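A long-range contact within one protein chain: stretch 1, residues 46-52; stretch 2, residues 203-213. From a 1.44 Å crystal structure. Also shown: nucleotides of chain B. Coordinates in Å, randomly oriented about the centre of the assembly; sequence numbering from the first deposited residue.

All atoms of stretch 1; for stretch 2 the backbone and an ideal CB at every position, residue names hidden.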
# COMPACT_ATOMS: atom_id res chain seq x y z
N GLU A 46 -7.83 -7.61 10.85
CA GLU A 46 -6.66 -6.91 10.35
C GLU A 46 -6.54 -6.90 8.81
O GLU A 46 -6.96 -7.84 8.11
CB GLU A 46 -5.40 -7.49 11.02
CG GLU A 46 -4.09 -6.76 10.74
CD GLU A 46 -4.14 -5.28 11.09
OE1 GLU A 46 -3.88 -4.93 12.26
OE2 GLU A 46 -4.43 -4.49 10.18
N ARG A 47 -5.97 -5.81 8.30
CA ARG A 47 -5.55 -5.71 6.91
C ARG A 47 -4.17 -5.07 6.93
O ARG A 47 -4.04 -3.85 6.89
CB ARG A 47 -6.54 -4.86 6.09
CG ARG A 47 -6.07 -4.52 4.65
CD ARG A 47 -5.93 -5.76 3.74
NE ARG A 47 -4.60 -6.35 3.79
CZ ARG A 47 -4.27 -7.46 3.15
NH1 ARG A 47 -5.19 -8.09 2.43
NH2 ARG A 47 -3.03 -7.94 3.23
N LEU A 48 -3.15 -5.91 7.02
CA LEU A 48 -1.78 -5.44 7.02
C LEU A 48 -1.44 -4.92 5.61
O LEU A 48 -1.67 -5.64 4.63
CB LEU A 48 -0.88 -6.61 7.38
CG LEU A 48 0.61 -6.41 7.19
CD1 LEU A 48 1.07 -5.36 8.17
CD2 LEU A 48 1.32 -7.73 7.40
N LEU A 49 -0.92 -3.70 5.53
CA LEU A 49 -0.42 -3.14 4.26
C LEU A 49 0.95 -2.53 4.51
O LEU A 49 1.25 -2.07 5.61
CB LEU A 49 -1.36 -2.05 3.74
CG LEU A 49 -2.79 -2.48 3.43
CD1 LEU A 49 -3.67 -1.26 3.16
CD2 LEU A 49 -2.79 -3.42 2.23
N TRP A 50 1.80 -2.52 3.49
CA TRP A 50 3.09 -1.87 3.63
C TRP A 50 3.60 -1.37 2.29
O TRP A 50 3.09 -1.75 1.24
CB TRP A 50 4.12 -2.80 4.30
CG TRP A 50 4.87 -3.73 3.40
CD1 TRP A 50 6.05 -3.47 2.75
CD2 TRP A 50 4.55 -5.09 3.12
NE1 TRP A 50 6.45 -4.57 2.05
CE2 TRP A 50 5.56 -5.58 2.26
CE3 TRP A 50 3.51 -5.94 3.48
CZ2 TRP A 50 5.55 -6.89 1.77
CZ3 TRP A 50 3.50 -7.23 2.99
CH2 TRP A 50 4.52 -7.69 2.15
N ARG A 51 4.57 -0.47 2.35
CA ARG A 51 5.30 -0.04 1.16
C ARG A 51 6.77 0.08 1.49
O ARG A 51 7.14 0.69 2.51
CB ARG A 51 4.77 1.30 0.65
CG ARG A 51 5.50 1.81 -0.60
CD ARG A 51 4.88 3.07 -1.21
NE ARG A 51 4.83 4.19 -0.27
CZ ARG A 51 3.73 4.67 0.31
NH1 ARG A 51 2.53 4.16 0.07
NH2 ARG A 51 3.83 5.70 1.15
N LEU A 52 7.61 -0.51 0.65
CA LEU A 52 9.05 -0.26 0.71
C LEU A 52 9.31 1.01 -0.07
O LEU A 52 9.07 1.06 -1.29
CB LEU A 52 9.83 -1.43 0.10
CG LEU A 52 11.34 -1.20 -0.05
CD1 LEU A 52 11.98 -0.85 1.28
CD2 LEU A 52 12.00 -2.44 -0.65
N UNK A 203 -1.82 -7.85 -4.69
CA UNK A 203 -0.46 -7.79 -4.17
C UNK A 203 -0.33 -7.21 -2.77
O UNK A 203 0.77 -6.79 -2.39
CB UNK A 203 0.40 -6.97 -5.13
N UNK A 204 -1.42 -7.17 -2.01
CA UNK A 204 -1.37 -6.59 -0.67
C UNK A 204 -0.41 -7.33 0.26
O UNK A 204 0.15 -6.74 1.20
CB UNK A 204 -2.77 -6.58 -0.06
N UNK A 205 -0.21 -8.62 0.01
CA UNK A 205 0.74 -9.40 0.82
C UNK A 205 2.15 -9.35 0.24
O UNK A 205 3.01 -10.19 0.58
CB UNK A 205 0.28 -10.85 0.92
N UNK A 206 2.40 -8.38 -0.64
CA UNK A 206 3.71 -8.21 -1.26
C UNK A 206 4.19 -6.77 -1.21
O UNK A 206 5.16 -6.42 -1.87
CB UNK A 206 3.67 -8.69 -2.71
N UNK A 207 3.49 -5.92 -0.45
CA UNK A 207 3.90 -4.53 -0.35
C UNK A 207 3.33 -3.65 -1.45
O UNK A 207 3.88 -2.59 -1.76
CB UNK A 207 5.43 -4.44 -0.37
N UNK A 208 2.20 -4.08 -2.01
CA UNK A 208 1.45 -3.24 -2.94
C UNK A 208 0.10 -2.92 -2.31
O UNK A 208 -0.33 -3.58 -1.37
CB UNK A 208 1.28 -3.93 -4.30
N UNK A 209 -0.54 -1.88 -2.83
CA UNK A 209 -1.90 -1.57 -2.45
C UNK A 209 -2.08 -0.56 -1.34
O UNK A 209 -3.21 -0.17 -1.06
CB UNK A 209 -2.60 -2.87 -2.04
N UNK A 210 -0.99 -0.11 -0.72
CA UNK A 210 -1.14 0.90 0.34
C UNK A 210 -1.37 2.28 -0.26
O UNK A 210 -0.44 2.89 -0.82
CB UNK A 210 0.09 0.92 1.24
N UNK A 211 -2.60 2.78 -0.16
CA UNK A 211 -2.87 4.14 -0.61
C UNK A 211 -2.58 5.05 0.57
O UNK A 211 -3.24 4.97 1.61
CB UNK A 211 -4.31 4.31 -1.11
N UNK A 212 -1.56 5.88 0.40
CA UNK A 212 -1.19 6.88 1.40
C UNK A 212 -1.68 8.24 0.96
O UNK A 212 -1.47 8.64 -0.19
CB UNK A 212 0.32 6.90 1.63
N UNK A 213 -2.32 8.99 1.87
CA UNK A 213 -2.76 10.34 1.55
C UNK A 213 -2.30 11.30 2.62
O UNK A 213 -2.13 10.92 3.78
CB UNK A 213 -4.28 10.40 1.40
P G B 16 -8.03 -8.17 0.14
OP1 G B 16 -7.69 -7.43 1.37
OP2 G B 16 -7.48 -7.71 -1.17
O5' G B 16 -7.69 -9.71 0.31
C5' G B 16 -8.09 -10.42 1.47
C4' G B 16 -7.69 -11.87 1.39
O4' G B 16 -8.27 -12.49 0.21
C3' G B 16 -6.20 -12.15 1.24
O3' G B 16 -5.49 -12.02 2.46
C2' G B 16 -6.20 -13.57 0.69
O2' G B 16 -6.51 -14.50 1.71
C1' G B 16 -7.39 -13.50 -0.27
N9 G B 16 -6.95 -13.14 -1.63
C8 G B 16 -7.02 -11.92 -2.26
N7 G B 16 -6.50 -11.96 -3.46
C5 G B 16 -6.05 -13.27 -3.61
C6 G B 16 -5.40 -13.89 -4.71
O6 G B 16 -5.08 -13.41 -5.80
N1 G B 16 -5.12 -15.22 -4.44
C2 G B 16 -5.43 -15.88 -3.27
N2 G B 16 -5.08 -17.17 -3.20
N3 G B 16 -6.04 -15.30 -2.24
C4 G B 16 -6.32 -14.00 -2.49
P DG B 17 -3.94 -11.61 2.48
OP1 DG B 17 -3.53 -11.53 3.89
OP2 DG B 17 -3.75 -10.43 1.61
O5' DG B 17 -3.19 -12.82 1.75
C5' DG B 17 -3.18 -14.14 2.26
C4' DG B 17 -2.61 -15.13 1.27
O4' DG B 17 -3.29 -15.07 -0.01
C3' DG B 17 -1.13 -15.09 0.91
O3' DG B 17 -0.39 -15.67 1.97
C2' DG B 17 -1.10 -15.94 -0.36
C1' DG B 17 -2.44 -15.59 -1.01
N9 DG B 17 -2.36 -14.70 -2.18
C8 DG B 17 -2.74 -13.38 -2.28
N7 DG B 17 -2.55 -12.89 -3.49
C5 DG B 17 -2.01 -13.96 -4.21
C6 DG B 17 -1.59 -14.04 -5.56
O6 DG B 17 -1.61 -13.18 -6.43
N1 DG B 17 -1.11 -15.31 -5.88
C2 DG B 17 -1.04 -16.37 -5.00
N2 DG B 17 -0.54 -17.52 -5.49
N3 DG B 17 -1.43 -16.30 -3.73
C4 DG B 17 -1.90 -15.07 -3.41

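Position 203 lies beyond the reach of stretch 1, so only the backbone speaks: phi is 82° and psi 19°, a left-handed conformation that favours glycine, though asparagine can adopt it too. The residue is Gly 203, whose O accepts hydrogen bonds from the backbone N atoms of 206 and 208, tying the turn together.

At position 204 CA-to-CB points toward stretch 1, and the ideal CB lies 3.6 Å from Arg 47 NH2 and 3.9 Å from Leu 49 CD2. An aliphatic stem suits these neighbours, while the phosphate of G16 beyond would reward a long, positively charged side chain, lysine or arginine. Lys 204 meets both demands. Its CB covers one face of the Arg 47 guanidinium, its CG packs 3.7 Å from Leu 49 CD2, and its end leads away from stretch 1, where NZ donates a 2.8 Å hydrogen bond to G16 OP2. Arg 47 NH1 donates to OP1 of the same nucleotide at 2.8 Å, so two cations share one phosphate.

Positions 205 and 206 point away from stretch 1, which therefore asks little of their side chains; many types would serve. They are Ala 205 and Leu 206, and their backbones matter more: Ala 205 O sits at the edge of the Trp 50 ring, 3.3 Å from CH2.

Position 207 is far more exacting. An ideal CB would lie 2.6 Å from Trp 50 NE1, a clash, and at phi 86° and psi 25° it would also be jammed against the carbonyl O of the residue before. Without a side chain, Gly 207 lays its CA over the face of the indole, 3.5 Å from the centroid of the five-membered ring, in a CH-pi contact. Its O also accepts a hydrogen bond from a water that in turn accepts one from Leu 52 N.

Position 208 points away, with nothing of stretch 1 within 5.5 Å of its ideal CB, leaving the choice open; it is Leu 208. At 209, phi is 95° and psi -5°, and a CB would again press on the preceding carbonyl O. Gly 209 relieves that strain.

Position 210 points toward stretch 1, its ideal CB 4.1 Å from Leu 49 CB and 4.0 Å from Trp 50 O. Leucine, isoleucine, valine or methionine would suit the apolar neighbour. Leu 210 places CD1 4.0 Å from Leu 49 CB, while a water joins its backbone N to Trp 50 O.

At 211 CA-to-CB points away, so many kinds would do; Leu 211 makes no contact with stretch 1.

Position 212 turns toward stretch 1, its ideal CB 3.7 Å from Arg 51 NH2. The guanidinium offers donors, so a short side chain bearing an acceptor, such as serine, threonine or aspartate, is reasonable. Ser 212 OG, at the guanidinium edge, accepts hydrogen bonds from Arg 51 NH1 at 2.9 Å and NH2 at 3.1 Å.

Position 213 is out of reach and unconstrained by this contact; it is Val 213.

Stretch 2 (203-213) GKALGLGLLSV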
# COMPACT_ATOMS: atom_id res chain seq x y z
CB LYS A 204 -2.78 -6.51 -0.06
CG LYS A 204 -3.65 -5.51 -0.76
CD LYS A 204 -5.04 -5.48 -0.12
CE LYS A 204 -6.02 -4.62 -0.89
NZ LYS A 204 -6.57 -5.29 -2.11
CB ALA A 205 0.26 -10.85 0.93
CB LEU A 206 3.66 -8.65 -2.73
CG LEU A 206 3.30 -10.10 -3.00
CD1 LEU A 206 3.11 -10.30 -4.50
CD2 LEU A 206 4.36 -11.04 -2.45
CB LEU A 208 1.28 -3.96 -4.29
CG LEU A 208 2.60 -4.36 -4.94
CD1 LEU A 208 2.30 -5.13 -6.23
CD2 LEU A 208 3.44 -3.12 -5.23
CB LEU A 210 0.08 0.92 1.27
CG LEU A 210 0.07 1.99 2.37
CD1 LEU A 210 -1.18 1.90 3.23
CD2 LEU A 210 1.34 1.84 3.23
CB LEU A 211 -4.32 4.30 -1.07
CG LEU A 211 -4.77 5.72 -1.43
CD1 LEU A 211 -3.98 6.29 -2.60
CD2 LEU A 211 -6.23 5.71 -1.80
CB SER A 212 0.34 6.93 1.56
OG SER A 212 0.88 5.68 1.94
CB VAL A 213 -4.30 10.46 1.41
CG1 VAL A 213 -4.79 9.65 0.22
CG2 VAL A 213 -5.02 10.04 2.70
O HOH W 1 0.08 -7.66 3.88
O HOH W 2 2.02 -0.66 -0.95
O HOH W 3 0.89 -4.15 1.23
O HOH W 4 1.79 1.92 -1.73
O HOH W 5 6.54 -2.07 -1.65
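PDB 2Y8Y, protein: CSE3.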